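Local coordinates for OLD nuclease (Thermus scotoductus, PDB 6P74), which degrades linear or supercoiled double-stranded DNA from 5' to 3' with the help of divalent metal ions, and has a DNA-stimulated ATPase activity, at residues V383-L392 and I496-V505. Residues are numbered along the deposited sequence; the frame is centred on the assembly and turned at random.
Sequences VAALQLFNQL and IAEILKTVDV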
# COMPACT_ATOMS: atom_id res chain seq x y z
N VAL A 383 -0.53 -42.17 8.28
CA VAL A 383 -0.15 -42.94 7.09
C VAL A 383 -1.38 -43.60 6.47
O VAL A 383 -1.58 -43.56 5.26
CB VAL A 383 0.92 -43.99 7.43
CG1 VAL A 383 1.18 -44.89 6.22
CG2 VAL A 383 2.20 -43.32 7.89
N ALA A 384 -2.20 -44.24 7.30
CA ALA A 384 -3.37 -44.93 6.79
C ALA A 384 -4.38 -43.94 6.22
O ALA A 384 -4.92 -44.15 5.13
CB ALA A 384 -4.01 -45.79 7.88
N ALA A 385 -4.63 -42.84 6.94
CA ALA A 385 -5.50 -41.79 6.43
C ALA A 385 -5.06 -41.33 5.03
O ALA A 385 -5.85 -41.34 4.08
CB ALA A 385 -5.54 -40.62 7.41
N LEU A 386 -3.78 -40.96 4.89
CA LEU A 386 -3.32 -40.40 3.61
C LEU A 386 -3.38 -41.42 2.49
O LEU A 386 -3.65 -41.06 1.34
CB LEU A 386 -1.89 -39.84 3.75
CG LEU A 386 -1.74 -38.60 4.64
CD1 LEU A 386 -0.27 -38.25 4.87
CD2 LEU A 386 -2.46 -37.39 4.04
N GLN A 387 -3.16 -42.70 2.79
CA GLN A 387 -3.33 -43.71 1.75
C GLN A 387 -4.81 -43.84 1.37
O GLN A 387 -5.13 -44.01 0.19
CB GLN A 387 -2.74 -45.04 2.22
CG GLN A 387 -3.05 -46.21 1.31
CD GLN A 387 -2.42 -46.03 -0.07
OE1 GLN A 387 -1.36 -45.42 -0.20
NE2 GLN A 387 -3.08 -46.56 -1.11
N LEU A 388 -5.72 -43.71 2.34
CA LEU A 388 -7.14 -43.79 1.97
C LEU A 388 -7.56 -42.57 1.17
O LEU A 388 -8.31 -42.70 0.19
CB LEU A 388 -8.02 -43.96 3.21
CG LEU A 388 -8.01 -45.40 3.72
CD1 LEU A 388 -8.57 -45.50 5.13
CD2 LEU A 388 -8.77 -46.31 2.75
N PHE A 389 -7.10 -41.38 1.56
CA PHE A 389 -7.31 -40.21 0.71
C PHE A 389 -6.93 -40.52 -0.72
O PHE A 389 -7.69 -40.24 -1.66
CB PHE A 389 -6.49 -39.02 1.20
CG PHE A 389 -7.16 -38.17 2.25
CD1 PHE A 389 -7.99 -37.12 1.90
CD2 PHE A 389 -6.91 -38.39 3.60
CE1 PHE A 389 -8.57 -36.32 2.86
CE2 PHE A 389 -7.49 -37.59 4.58
CZ PHE A 389 -8.32 -36.56 4.21
N ASN A 390 -5.76 -41.12 -0.90
CA ASN A 390 -5.26 -41.41 -2.24
C ASN A 390 -6.18 -42.41 -2.96
O ASN A 390 -6.41 -42.30 -4.17
CB ASN A 390 -3.82 -41.92 -2.13
CG ASN A 390 -3.16 -42.09 -3.48
OD1 ASN A 390 -2.84 -41.11 -4.16
ND2 ASN A 390 -2.92 -43.34 -3.87
N GLN A 391 -6.72 -43.38 -2.23
CA GLN A 391 -7.63 -44.34 -2.84
C GLN A 391 -9.01 -43.75 -3.09
O GLN A 391 -9.73 -44.25 -3.96
CB GLN A 391 -7.74 -45.59 -1.96
CG GLN A 391 -6.50 -46.46 -2.06
CD GLN A 391 -6.57 -47.70 -1.19
OE1 GLN A 391 -5.75 -47.88 -0.30
NE2 GLN A 391 -7.55 -48.57 -1.46
N LEU A 392 -9.39 -42.72 -2.36
CA LEU A 392 -10.64 -42.03 -2.62
C LEU A 392 -10.47 -40.97 -3.69
O LEU A 392 -11.45 -40.31 -4.05
CB LEU A 392 -11.18 -41.42 -1.32
CG LEU A 392 -11.61 -42.49 -0.30
CD1 LEU A 392 -11.82 -41.92 1.08
CD2 LEU A 392 -12.89 -43.20 -0.78
N ILE A 496 1.10 -50.95 5.65
CA ILE A 496 -0.24 -50.38 5.72
C ILE A 496 -0.80 -50.20 4.32
O ILE A 496 -1.96 -50.50 4.06
CB ILE A 496 -0.21 -49.05 6.48
CG1 ILE A 496 0.07 -49.30 7.96
CG2 ILE A 496 -1.54 -48.32 6.29
CD1 ILE A 496 0.58 -48.08 8.71
N ALA A 497 0.03 -49.69 3.40
CA ALA A 497 -0.46 -49.40 2.06
C ALA A 497 -0.92 -50.67 1.35
O ALA A 497 -1.97 -50.67 0.71
CB ALA A 497 0.63 -48.70 1.24
N GLU A 498 -0.14 -51.75 1.45
CA GLU A 498 -0.54 -52.91 0.68
C GLU A 498 -1.79 -53.56 1.27
O GLU A 498 -2.63 -54.06 0.51
CB GLU A 498 0.61 -53.91 0.54
CG GLU A 498 1.26 -54.47 1.78
CD GLU A 498 2.51 -55.29 1.42
OE1 GLU A 498 3.36 -54.77 0.65
OE2 GLU A 498 2.63 -56.46 1.87
N ILE A 499 -1.98 -53.52 2.59
CA ILE A 499 -3.26 -53.96 3.14
C ILE A 499 -4.39 -53.10 2.59
O ILE A 499 -5.36 -53.62 2.02
CB ILE A 499 -3.23 -53.94 4.67
CG1 ILE A 499 -2.37 -55.10 5.20
CG2 ILE A 499 -4.63 -54.04 5.21
CD1 ILE A 499 -2.00 -54.96 6.68
N LEU A 500 -4.26 -51.78 2.73
CA LEU A 500 -5.35 -50.89 2.32
C LEU A 500 -5.62 -50.97 0.83
O LEU A 500 -6.75 -50.72 0.39
CB LEU A 500 -5.03 -49.46 2.72
CG LEU A 500 -5.18 -49.22 4.20
CD1 LEU A 500 -4.65 -47.85 4.58
CD2 LEU A 500 -6.64 -49.40 4.56
N LYS A 501 -4.61 -51.28 0.04
CA LYS A 501 -4.84 -51.40 -1.39
C LYS A 501 -5.76 -52.57 -1.75
O LYS A 501 -6.32 -52.57 -2.85
CB LYS A 501 -3.49 -51.52 -2.13
CG LYS A 501 -2.70 -50.21 -2.24
CD LYS A 501 -1.40 -50.39 -3.04
CE LYS A 501 -0.55 -49.13 -2.99
NZ LYS A 501 0.77 -49.30 -3.67
N THR A 502 -5.95 -53.55 -0.86
CA THR A 502 -6.87 -54.65 -1.16
C THR A 502 -8.30 -54.36 -0.72
O THR A 502 -9.20 -55.16 -1.01
CB THR A 502 -6.42 -55.96 -0.51
OG1 THR A 502 -6.52 -55.84 0.92
CG2 THR A 502 -4.99 -56.31 -0.89
N VAL A 503 -8.50 -53.23 -0.04
CA VAL A 503 -9.85 -52.82 0.46
C VAL A 503 -10.61 -52.13 -0.68
O VAL A 503 -9.94 -51.61 -1.60
CB VAL A 503 -9.75 -51.92 1.70
CG1 VAL A 503 -11.12 -51.48 2.19
CG2 VAL A 503 -8.97 -52.59 2.82
N ASP A 504 -11.94 -52.11 -0.61
CA ASP A 504 -12.78 -51.47 -1.66
C ASP A 504 -13.48 -50.24 -1.05
O ASP A 504 -14.51 -50.42 -0.37
CB ASP A 504 -13.79 -52.46 -2.25
CG ASP A 504 -14.95 -51.78 -2.95
OD1 ASP A 504 -14.77 -50.64 -3.43
OD2 ASP A 504 -16.03 -52.40 -3.02
N VAL A 505 -12.93 -49.05 -1.30
CA VAL A 505 -13.51 -47.78 -0.78
C VAL A 505 -15.04 -47.83 -0.95
O VAL A 505 -15.74 -47.17 -0.16
CB VAL A 505 -12.91 -46.54 -1.48
CG1 VAL A 505 -11.49 -46.28 -1.02
CG2 VAL A 505 -12.98 -46.67 -2.99
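Two helices of the Toprim nuclease domain pack here through a knob-into-hole contact: Leu-500 of helix 493-501 sits among Ala-384, Gln-387, Leu-388 and Gln-391 of helix 379-391. Leu-500 CD1 lies 3.9 Å from Ala-384 CB, while CD2 meets Leu-388 CD2, the two leucines crossing at about a right angle. One turn earlier, Ile-496 lays CG2 on Ala-384 CB (3.9 Å) and extends CD1 to Val-383 CG1. The axes of the short helical segments approach to 9.8 Å with a crossing angle of -41°. Helix 379-391 follows strand 372-376 of the domain's parallel sheet and turns its other side, with Phe-389, onto strand 401-405; Asp-381, a probable metal ligand, lies just before Ala-384.

The polar side of the interface is formed by two linked glutamines. Gln-387, its CG turned opposite the backbone N (chi1 171°) and its chain bent at the next bond, sends NE2 to Gln-391 OE1 at 3.1 Å, nearly straight and within its own amide plane. That bond helps fix the amide rotation of Gln-391, whose NE2 donates to Leu-500 O at 2.9 Å from above the carbonyl plane. Val-503 N reaches the same oxygen from the opposite face, so two donors grip it. Farther along, the chain crosses toward helix 379-391, and Val-505 presses CG1 tightly against Leu-392 CD2 (3.4 Å), beside helix 513-523, which also touches Leu-388 and Leu-392.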